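Local structure of YjbQ family protein (Sulfolobus solfataricus, 1VPH) at residues D18-S23 against D35-I40; F28-I33 against N127-E132; I50-V55 against T143-G148. The protein is of unknown function, but belongs to the YjbQ (UPF0047) family, assembles from three copies and carries a bound potassium ion in this crystal form. One frame throughout, in Å; residues are numbered along the deposited sequence.

Contact 1: residues D18-S23 against D35-I40; sequences DDIYVS and DQVEQI
I20 reaches from strand 14-24 into the side of helix 34-44, and with I40 it forms the centre of a helix-on-sheet layer of an alpha+beta fold, the helix laid on one face of an antiparallel sheet. The two short segments run nearly antiparallel, at 164°, with their axes 9.5 Å apart.

Apolar packing carries the joint. The CD1 methyl of I20 lies 3.5 Å from Q36 CB and about as near to Q36 CG, so the aliphatic base of the glutamine, not its amide, roofs the isoleucine on its more open flank. CG1 of I20 stands anti to its own carbonyl carbon (chi1 -56°), on the side of the backbone N, where it meets I40 CD1 at 3.7 Å. The same I20 CD1 also touches V37 CG2 at 3.9 Å. Deeper in, I20 and I40 share V144 of strand 137-148, while V37 continues down to C51 and I53 of strand 49-55; one turn of helix thus touches three neighbouring strands of the sheet.

Polar groups lie along the margin; two of them, D18 OD1 and Q36 OE1, bond within their own segment. The bend of the Q36 chain at chi2 precedes an amide whose OE1 accepts NE2 of Q39 at 3.0 Å, a moderately bent bond that links the two glutamines one turn apart. On the strand, D19 turns from the helix; its carboxylate is held by H141 and by a salt bridge to R116 of the second subunit.

At the other end of the contact D18 meets the helix with carbon: while OD1 accepts from the backbone N of D19 through its anti lone pair, CB presses on I40 CG2 at 3.4 Å.

Contact 2: residues F28-I33 against N127-E132; sequences FELVDI and NIFLVE
D32 and N127 close one end of this antiparallel strand pair with a side-chain bond: ND2 of N127 donates to D32 OD2 over 2.9 Å, nearly straight at 167°. ND2 uses the syn lone pair of OD2, and OD2 in turn lies close to the N127 amide plane, yet carboxylate and amide planes stand 81° apart. The F129 ring approaches the same aspartate obliquely, its CE1 3.7 Å from D32 OD2 and its plane well tilted from the carboxylate. H67 also bonds OD2, and T34 holds OD1, so the group is gripped by several partners. An alanine in place of D32 would probably leave the N127 amide without this acceptor and free to turn, and H67 without its mate.

Further along the same face, L30 and V131 run alongside each other in the same direction, with L30 CD2 3.7 Å from V131 CG2. On the other face V31 sits opposite L130, a hydrogen-bonded pair joined by V31 N to L130 O and its reciprocal bond. Past the strand end, I33 crosses I128 at about a right angle; chi1 of I33 (63°) sets CG1 between its backbone N and carbonyl carbon, from where it reaches I128 CG2 at 3.7 Å.

Strand 127-132 is the middle of three, with 60-65 on its far edge; helix 69-83 packs on L30, F129 and V131, while I33 and L130 meet strand 137-148.

Contact 3: residues I50-V55 against T143-G148; sequences ICLIFV and TVEILG
I50 and L147 begin a regular antiparallel pairing inside the five-stranded sheet, where strands 49-55 and 137-148 are neighbours. Three hydrogen-bonded pairs, I50 with L147, L52 with E145 and F54 with T143, each exchange two backbone bonds, so the inward N-H and C=O groups of all six residues are satisfied. The pair at F54 includes the shortest of the six bonds, T143 N to F54 O at 2.7 Å; E145 N to L52 O, 2.9 Å long, is the straightest at 171°.

Between these pairs C51 and I53 turn their backbone polar groups to the next strand, bonding F113 and R111, while V144 and I146 bond D18 and Y16. Their CA hydrogens supplement the crossing, as where C51 CA comes 3.4 Å from E145 O. V55 O is met across the interface by Q126 NE2 of the second subunit.

One face carries C51, I53, V144 and I146 beneath helix 34-44, with V37 and I40 packed on it. The other, with I50, L52, F54, E145 and L147, turns to the second and third subunits, and L147 meets its own counterpart in both, consistent with a roughly threefold trimer in which the L147 side chains would meet near the axis. E145 is buried here: its extended chain crosses L52 obliquely, and its carboxylate oxygen OE1 lies 3.7 Å from the methyl L52 CD2.

In the fold
Contacts 1 and 3 build one layered unit, since both reach the five-stranded sheet: their centres lie about 11 Å apart, and I40 CG2 of the helix meets I146 CD1 at 3.5 Å. Contact 2 belongs to the smaller three-stranded sheet, its centre about 12 Å from that of contact 1 and about 16 Å from that of contact 3, yet it joins the same core, through V37 CG1 to I128 CD1 at 4.0 Å and through L130 CD1 to V55 CG1 at 3.8 Å. The potassium site formed by H91, D95, N97 and H101 lies to one side: the side chain of E132 in contact 2 is about 11 Å from the ion.

Contact 1: residues D18-S23 against D35-I40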
loop_
_atom_site.group_PDB
_atom_site.type_symbol
_atom_site.label_atom_id
_atom_site.label_comp_id
_atom_site.label_asym_id
_atom_site.label_seq_id
_atom_site.Cartn_x
_atom_site.Cartn_y
_atom_site.Cartn_z
ATOM N N ASP C 18 2.229 -5.095 19.274
ATOM C CA ASP C 18 2.961 -4.192 20.100
ATOM C C ASP C 18 2.816 -2.802 19.469
ATOM O O ASP C 18 2.168 -2.648 18.422
ATOM C CB ASP C 18 4.416 -4.676 20.200
ATOM C CG ASP C 18 4.984 -4.496 21.613
ATOM O OD1 ASP C 18 4.740 -3.403 22.163
ATOM O OD2 ASP C 18 5.619 -5.431 22.166
ATOM N N ASP C 19 3.376 -1.803 20.143
ATOM C CA ASP C 19 3.149 -0.400 19.839
ATOM C C ASP C 19 4.446 0.377 19.905
ATOM O O ASP C 19 5.280 0.160 20.785
ATOM C CB ASP C 19 2.183 0.126 20.867
ATOM C CG ASP C 19 0.930 -0.610 20.812
ATOM O OD1 ASP C 19 0.801 -1.659 21.466
ATOM O OD2 ASP C 19 0.137 -0.252 19.969
ATOM N N ILE C 20 4.590 1.293 18.971
ATOM C CA ILE C 20 5.743 2.208 18.977
ATOM C C ILE C 20 5.173 3.621 19.034
ATOM O O ILE C 20 4.241 3.939 18.335
ATOM C CB ILE C 20 6.686 2.008 17.688
ATOM C CG1 ILE C 20 7.168 0.562 17.576
ATOM C CG2 ILE C 20 7.934 2.937 17.684
ATOM C CD1 ILE C 20 7.888 0.224 16.241
ATOM N N TYR C 21 5.733 4.438 19.915
ATOM C CA TYR C 21 5.338 5.836 20.029
ATOM C C TYR C 21 6.441 6.711 19.581
ATOM O O TYR C 21 7.632 6.454 19.844
ATOM C CB TYR C 21 5.014 6.172 21.429
ATOM C CG TYR C 21 3.940 5.257 21.833
ATOM C CD1 TYR C 21 2.621 5.539 21.496
ATOM C CD2 TYR C 21 4.247 4.039 22.456
ATOM C CE1 TYR C 21 1.634 4.671 21.810
ATOM C CE2 TYR C 21 3.256 3.165 22.786
ATOM C CZ TYR C 21 1.940 3.500 22.491
ATOM O OH TYR C 21 0.937 2.624 22.810
ATOM N N VAL C 22 6.062 7.766 18.887
ATOM C CA VAL C 22 7.048 8.715 18.417
ATOM C C VAL C 22 6.538 10.122 18.667
ATOM O O VAL C 22 5.407 10.464 18.356
ATOM C CB VAL C 22 7.429 8.586 16.865
ATOM C CG1 VAL C 22 8.249 9.768 16.378
ATOM C CG2 VAL C 22 8.199 7.313 16.576
ATOM N N SER C 23 7.408 10.933 19.231
ATOM C CA SER C 23 7.176 12.363 19.324
ATOM C C SER C 23 7.917 13.034 18.164
ATOM O O SER C 23 9.091 12.779 17.920
ATOM C CB SER C 23 7.688 12.887 20.667
ATOM O OG SER C 23 7.524 14.279 20.739
ATOM N N ASP C 35 14.539 -0.817 13.642
ATOM C CA ASP C 35 15.078 -1.658 14.731
ATOM C C ASP C 35 14.004 -1.999 15.754
ATOM O O ASP C 35 14.004 -3.138 16.219
ATOM C CB ASP C 35 16.359 -1.077 15.358
ATOM C CG ASP C 35 17.587 -1.137 14.403
ATOM O OD1 ASP C 35 17.548 -1.810 13.325
ATOM O OD2 ASP C 35 18.625 -0.529 14.757
ATOM N N GLN C 36 13.064 -1.080 16.021
ATOM C CA GLN C 36 11.949 -1.306 16.934
ATOM C C GLN C 36 11.001 -2.311 16.369
ATOM O O GLN C 36 10.545 -3.187 17.085
ATOM C CB GLN C 36 11.277 0.023 17.170
ATOM C CG GLN C 36 10.646 0.224 18.468
ATOM C CD GLN C 36 11.630 0.229 19.648
ATOM O OE1 GLN C 36 12.046 -0.846 20.087
ATOM N NE2 GLN C 36 11.903 1.417 20.235
ATOM N N VAL C 37 10.697 -2.205 15.064
ATOM C CA VAL C 37 9.836 -3.211 14.427
ATOM C C VAL C 37 10.488 -4.595 14.500
ATOM O O VAL C 37 9.846 -5.606 14.857
ATOM C CB VAL C 37 9.543 -2.843 12.962
ATOM C CG1 VAL C 37 8.744 -3.990 12.264
ATOM C CG2 VAL C 37 8.791 -1.514 12.896
ATOM N N GLU C 38 11.772 -4.643 14.167
ATOM C CA GLU C 38 12.529 -5.881 14.207
ATOM C C GLU C 38 12.541 -6.491 15.601
ATOM O O GLU C 38 12.334 -7.713 15.736
ATOM C CB GLU C 38 13.954 -5.712 13.650
ATOM C CG GLU C 38 14.734 -7.038 13.544
ATOM C CD GLU C 38 14.016 -8.111 12.720
ATOM O OE1 GLU C 38 13.528 -7.781 11.622
ATOM O OE2 GLU C 38 13.952 -9.289 13.151
ATOM N N GLN C 39 12.736 -5.676 16.627
ATOM C CA GLN C 39 12.697 -6.232 17.978
ATOM C C GLN C 39 11.317 -6.867 18.336
ATOM O O GLN C 39 11.263 -7.915 19.019
ATOM C CB GLN C 39 13.274 -5.248 19.006
ATOM C CG GLN C 39 12.423 -4.112 19.338
ATOM C CD GLN C 39 11.547 -4.414 20.509
ATOM O OE1 GLN C 39 11.626 -5.500 21.089
ATOM N NE2 GLN C 39 10.692 -3.462 20.860
ATOM N N ILE C 40 10.236 -6.240 17.907
ATOM C CA ILE C 40 8.892 -6.727 18.159
ATOM C C ILE C 40 8.647 -8.031 17.372
ATOM O O ILE C 40 8.076 -8.988 17.902
ATOM C CB ILE C 40 7.878 -5.628 17.810
ATOM C CG1 ILE C 40 8.043 -4.416 18.748
ATOM C CG2 ILE C 40 6.443 -6.186 17.857
ATOM C CD1 ILE C 40 7.425 -3.116 18.204
#

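Contact 2: residues F28-I33 against N127-E132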
loop_
_atom_site.group_PDB
_atom_site.type_symbol
_atom_site.label_atom_id
_atom_site.label_comp_id
_atom_site.label_asym_id
_atom_site.label_seq_id
_atom_site.Cartn_x
_atom_site.Cartn_y
_atom_site.Cartn_z
ATOM N N PHE C 28 7.459 18.425 8.815
ATOM C CA PHE C 28 7.778 17.271 7.979
ATOM C C PHE C 28 8.998 16.519 8.553
ATOM O O PHE C 28 10.057 17.109 8.794
ATOM C CB PHE C 28 8.139 17.681 6.557
ATOM C CG PHE C 28 6.974 18.185 5.739
ATOM C CD1 PHE C 28 6.596 19.513 5.805
ATOM C CD2 PHE C 28 6.272 17.350 4.917
ATOM C CE1 PHE C 28 5.533 19.985 5.057
ATOM C CE2 PHE C 28 5.202 17.824 4.167
ATOM C CZ PHE C 28 4.849 19.130 4.235
ATOM N N GLU C 29 8.857 15.223 8.768
ATOM C CA GLU C 29 9.918 14.464 9.387
ATOM C C GLU C 29 9.784 12.992 9.016
ATOM O O GLU C 29 8.668 12.487 8.845
ATOM C CB GLU C 29 9.799 14.658 10.880
ATOM C CG GLU C 29 10.965 14.201 11.694
ATOM C CD GLU C 29 10.740 14.498 13.187
ATOM O OE1 GLU C 29 10.823 15.679 13.547
ATOM O OE2 GLU C 29 10.462 13.577 13.998
ATOM N N LEU C 30 10.923 12.336 8.810
ATOM C CA LEU C 30 10.952 10.873 8.673
ATOM C C LEU C 30 11.626 10.340 9.909
ATOM O O LEU C 30 12.693 10.838 10.280
ATOM C CB LEU C 30 11.795 10.475 7.464
ATOM C CG LEU C 30 11.225 10.594 6.069
ATOM C CD1 LEU C 30 12.317 10.190 5.072
ATOM C CD2 LEU C 30 10.006 9.730 5.898
ATOM N N VAL C 31 11.020 9.347 10.552
ATOM C CA VAL C 31 11.623 8.737 11.750
ATOM C C VAL C 31 11.808 7.259 11.512
ATOM O O VAL C 31 10.839 6.549 11.239
ATOM C CB VAL C 31 10.748 9.001 12.984
ATOM C CG1 VAL C 31 11.366 8.350 14.192
ATOM C CG2 VAL C 31 10.643 10.555 13.183
ATOM N N ASP C 32 13.071 6.806 11.567
ATOM C CA ASP C 32 13.408 5.389 11.316
ATOM C C ASP C 32 12.969 4.522 12.499
ATOM O O ASP C 32 13.380 4.781 13.632
ATOM C CB ASP C 32 14.932 5.215 11.092
ATOM C CG ASP C 32 15.276 3.929 10.396
ATOM O OD1 ASP C 32 14.688 2.865 10.776
ATOM O OD2 ASP C 32 16.118 3.971 9.439
ATOM N N ILE C 33 12.121 3.537 12.247
ATOM C CA ILE C 33 11.591 2.655 13.277
ATOM C C ILE C 33 11.946 1.214 13.027
ATOM O O ILE C 33 11.440 0.307 13.693
ATOM C CB ILE C 33 10.075 2.824 13.452
ATOM C CG1 ILE C 33 9.328 2.439 12.163
ATOM C CG2 ILE C 33 9.796 4.222 13.872
ATOM C CD1 ILE C 33 7.811 2.301 12.363
ATOM N N ASN C 127 14.549 0.389 4.917
ATOM C CA ASN C 127 14.279 0.681 6.323
ATOM C C ASN C 127 12.846 1.174 6.409
ATOM O O ASN C 127 12.280 1.668 5.413
ATOM C CB ASN C 127 15.268 1.735 6.830
ATOM C CG ASN C 127 16.653 1.142 7.131
ATOM O OD1 ASN C 127 17.154 0.241 6.438
ATOM N ND2 ASN C 127 17.239 1.604 8.202
ATOM N N ILE C 128 12.278 1.077 7.606
ATOM C CA ILE C 128 10.880 1.425 7.828
ATOM C C ILE C 128 10.790 2.787 8.504
ATOM O O ILE C 128 11.449 3.026 9.542
ATOM C CB ILE C 128 10.217 0.418 8.721
ATOM C CG1 ILE C 128 10.345 -0.995 8.130
ATOM C CG2 ILE C 128 8.766 0.788 8.888
ATOM C CD1 ILE C 128 9.703 -2.073 8.931
ATOM N N PHE C 129 9.972 3.682 7.937
ATOM C CA PHE C 129 9.845 5.049 8.458
ATOM C C PHE C 129 8.424 5.456 8.761
ATOM O O PHE C 129 7.484 5.233 7.981
ATOM C CB PHE C 129 10.392 6.068 7.475
ATOM C CG PHE C 129 11.869 5.943 7.175
ATOM C CD1 PHE C 129 12.811 6.589 7.956
ATOM C CD2 PHE C 129 12.276 5.243 6.077
ATOM C CE1 PHE C 129 14.153 6.507 7.642
ATOM C CE2 PHE C 129 13.607 5.124 5.773
ATOM C CZ PHE C 129 14.537 5.735 6.534
ATOM N N LEU C 130 8.272 6.118 9.874
ATOM C CA LEU C 130 7.112 6.949 10.132
ATOM C C LEU C 130 7.284 8.238 9.370
ATOM O O LEU C 130 8.359 8.913 9.470
ATOM C CB LEU C 130 7.012 7.262 11.631
ATOM C CG LEU C 130 5.911 8.311 11.834
ATOM C CD1 LEU C 130 4.567 7.639 11.595
ATOM C CD2 LEU C 130 5.969 8.934 13.208
ATOM N N VAL C 131 6.277 8.594 8.581
ATOM C CA VAL C 131 6.323 9.853 7.830
ATOM C C VAL C 131 5.399 10.825 8.560
ATOM O O VAL C 131 4.200 10.574 8.673
ATOM C CB VAL C 131 5.852 9.707 6.325
ATOM C CG1 VAL C 131 6.124 11.038 5.567
ATOM C CG2 VAL C 131 6.472 8.555 5.613
ATOM N N GLU C 132 5.973 11.893 9.118
ATOM C CA GLU C 132 5.208 12.945 9.745
ATOM C C GLU C 132 5.029 14.054 8.755
ATOM O O GLU C 132 6.021 14.478 8.123
ATOM C CB GLU C 132 5.960 13.534 10.956
ATOM C CG GLU C 132 5.341 14.807 11.486
ATOM C CD GLU C 132 3.978 14.514 12.107
ATOM O OE1 GLU C 132 3.984 14.155 13.290
ATOM O OE2 GLU C 132 2.935 14.608 11.412
#

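Contact 3: residues I50-V55 against T143-G148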
loop_
_atom_site.group_PDB
_atom_site.type_symbol
_atom_site.label_atom_id
_atom_site.label_comp_id
_atom_site.label_asym_id
_atom_site.label_seq_id
_atom_site.Cartn_x
_atom_site.Cartn_y
_atom_site.Cartn_z
ATOM N N ILE C 50 3.365 -12.563 8.626
ATOM C CA ILE C 50 3.434 -11.221 8.119
ATOM C C ILE C 50 3.583 -10.240 9.265
ATOM O O ILE C 50 3.248 -10.535 10.416
ATOM C CB ILE C 50 2.211 -10.833 7.247
ATOM C CG1 ILE C 50 0.907 -10.995 8.014
ATOM C CG2 ILE C 50 2.159 -11.707 5.981
ATOM C CD1 ILE C 50 -0.263 -10.286 7.381
ATOM N N CYS C 51 4.130 -9.070 8.944
ATOM C CA CYS C 51 4.245 -8.011 9.920
ATOM C C CYS C 51 3.563 -6.783 9.276
ATOM O O CYS C 51 4.014 -6.297 8.211
ATOM C CB CYS C 51 5.682 -7.742 10.250
ATOM S SG CYS C 51 5.937 -6.272 11.262
ATOM N N LEU C 52 2.477 -6.345 9.908
ATOM C CA LEU C 52 1.760 -5.139 9.594
ATOM C C LEU C 52 2.256 -3.991 10.468
ATOM O O LEU C 52 2.240 -4.076 11.683
ATOM C CB LEU C 52 0.249 -5.338 9.860
ATOM C CG LEU C 52 -0.687 -4.139 9.663
ATOM C CD1 LEU C 52 -0.703 -3.639 8.186
ATOM C CD2 LEU C 52 -2.135 -4.404 10.114
ATOM N N ILE C 53 2.671 -2.897 9.831
ATOM C CA ILE C 53 3.082 -1.690 10.521
ATOM C C ILE C 53 2.122 -0.589 10.088
ATOM O O ILE C 53 2.079 -0.242 8.894
ATOM C CB ILE C 53 4.517 -1.296 10.082
ATOM C CG1 ILE C 53 5.492 -2.449 10.322
ATOM C CG2 ILE C 53 4.964 -0.023 10.790
ATOM C CD1 ILE C 53 5.951 -3.130 9.067
ATOM N N PHE C 54 1.362 -0.059 11.033
ATOM C CA PHE C 54 0.122 0.712 10.764
ATOM C C PHE C 54 0.041 1.933 11.675
ATOM O O PHE C 54 0.305 1.827 12.872
ATOM C CB PHE C 54 -1.090 -0.198 10.936
ATOM C CG PHE C 54 -2.427 0.497 10.802
ATOM C CD1 PHE C 54 -3.074 0.620 9.566
ATOM C CD2 PHE C 54 -3.054 1.044 11.913
ATOM C CE1 PHE C 54 -4.293 1.283 9.485
ATOM C CE2 PHE C 54 -4.291 1.718 11.801
ATOM C CZ PHE C 54 -4.899 1.806 10.591
ATOM N N VAL C 55 -0.282 3.087 11.084
ATOM C CA VAL C 55 -0.584 4.297 11.876
ATOM C C VAL C 55 -2.062 4.614 11.767
ATOM O O VAL C 55 -2.668 4.714 10.685
ATOM C CB VAL C 55 0.237 5.516 11.496
ATOM C CG1 VAL C 55 1.679 5.248 11.687
ATOM C CG2 VAL C 55 0.013 5.896 10.104
ATOM N N THR C 143 1.098 0.955 15.334
ATOM C CA THR C 143 0.796 -0.415 15.721
ATOM C C THR C 143 1.655 -1.343 14.932
ATOM O O THR C 143 1.776 -1.193 13.706
ATOM C CB THR C 143 -0.679 -0.730 15.378
ATOM O OG1 THR C 143 -1.485 0.179 16.137
ATOM C CG2 THR C 143 -1.046 -2.161 15.720
ATOM N N VAL C 144 2.212 -2.345 15.615
ATOM C CA VAL C 144 2.966 -3.378 14.949
ATOM C C VAL C 144 2.243 -4.665 15.251
ATOM O O VAL C 144 2.138 -5.037 16.382
ATOM C CB VAL C 144 4.413 -3.442 15.429
ATOM C CG1 VAL C 144 5.211 -4.529 14.728
ATOM C CG2 VAL C 144 5.119 -2.048 15.263
ATOM N N GLU C 145 1.796 -5.350 14.213
ATOM C CA GLU C 145 1.101 -6.624 14.400
ATOM C C GLU C 145 1.826 -7.729 13.644
ATOM O O GLU C 145 2.085 -7.597 12.451
ATOM C CB GLU C 145 -0.312 -6.464 13.902
ATOM C CG GLU C 145 -1.208 -7.653 14.200
ATOM C CD GLU C 145 -2.614 -7.512 13.597
ATOM O OE1 GLU C 145 -2.966 -6.432 13.049
ATOM O OE2 GLU C 145 -3.402 -8.483 13.705
ATOM N N ILE C 146 2.154 -8.816 14.334
ATOM C CA ILE C 146 2.726 -9.986 13.688
ATOM C C ILE C 146 1.652 -11.076 13.690
ATOM O O ILE C 146 0.989 -11.303 14.678
ATOM C CB ILE C 146 4.035 -10.487 14.356
ATOM C CG1 ILE C 146 5.087 -9.344 14.385
ATOM C CG2 ILE C 146 4.636 -11.566 13.515
ATOM C CD1 ILE C 146 5.050 -8.538 15.594
ATOM N N LEU C 147 1.479 -11.722 12.551
ATOM C CA LEU C 147 0.449 -12.763 12.414
ATOM C C LEU C 147 1.066 -13.938 11.675
ATOM O O LEU C 147 1.716 -13.722 10.666
ATOM C CB LEU C 147 -0.739 -12.141 11.694
ATOM C CG LEU C 147 -2.125 -12.794 11.608
ATOM C CD1 LEU C 147 -3.206 -11.780 11.768
ATOM C CD2 LEU C 147 -2.303 -13.505 10.261
ATOM N N GLY C 148 0.935 -15.163 12.200
ATOM C CA GLY C 148 1.563 -16.329 11.593
ATOM C C GLY C 148 1.744 -17.479 12.560
ATOM O O GLY C 148 0.979 -17.594 13.516
#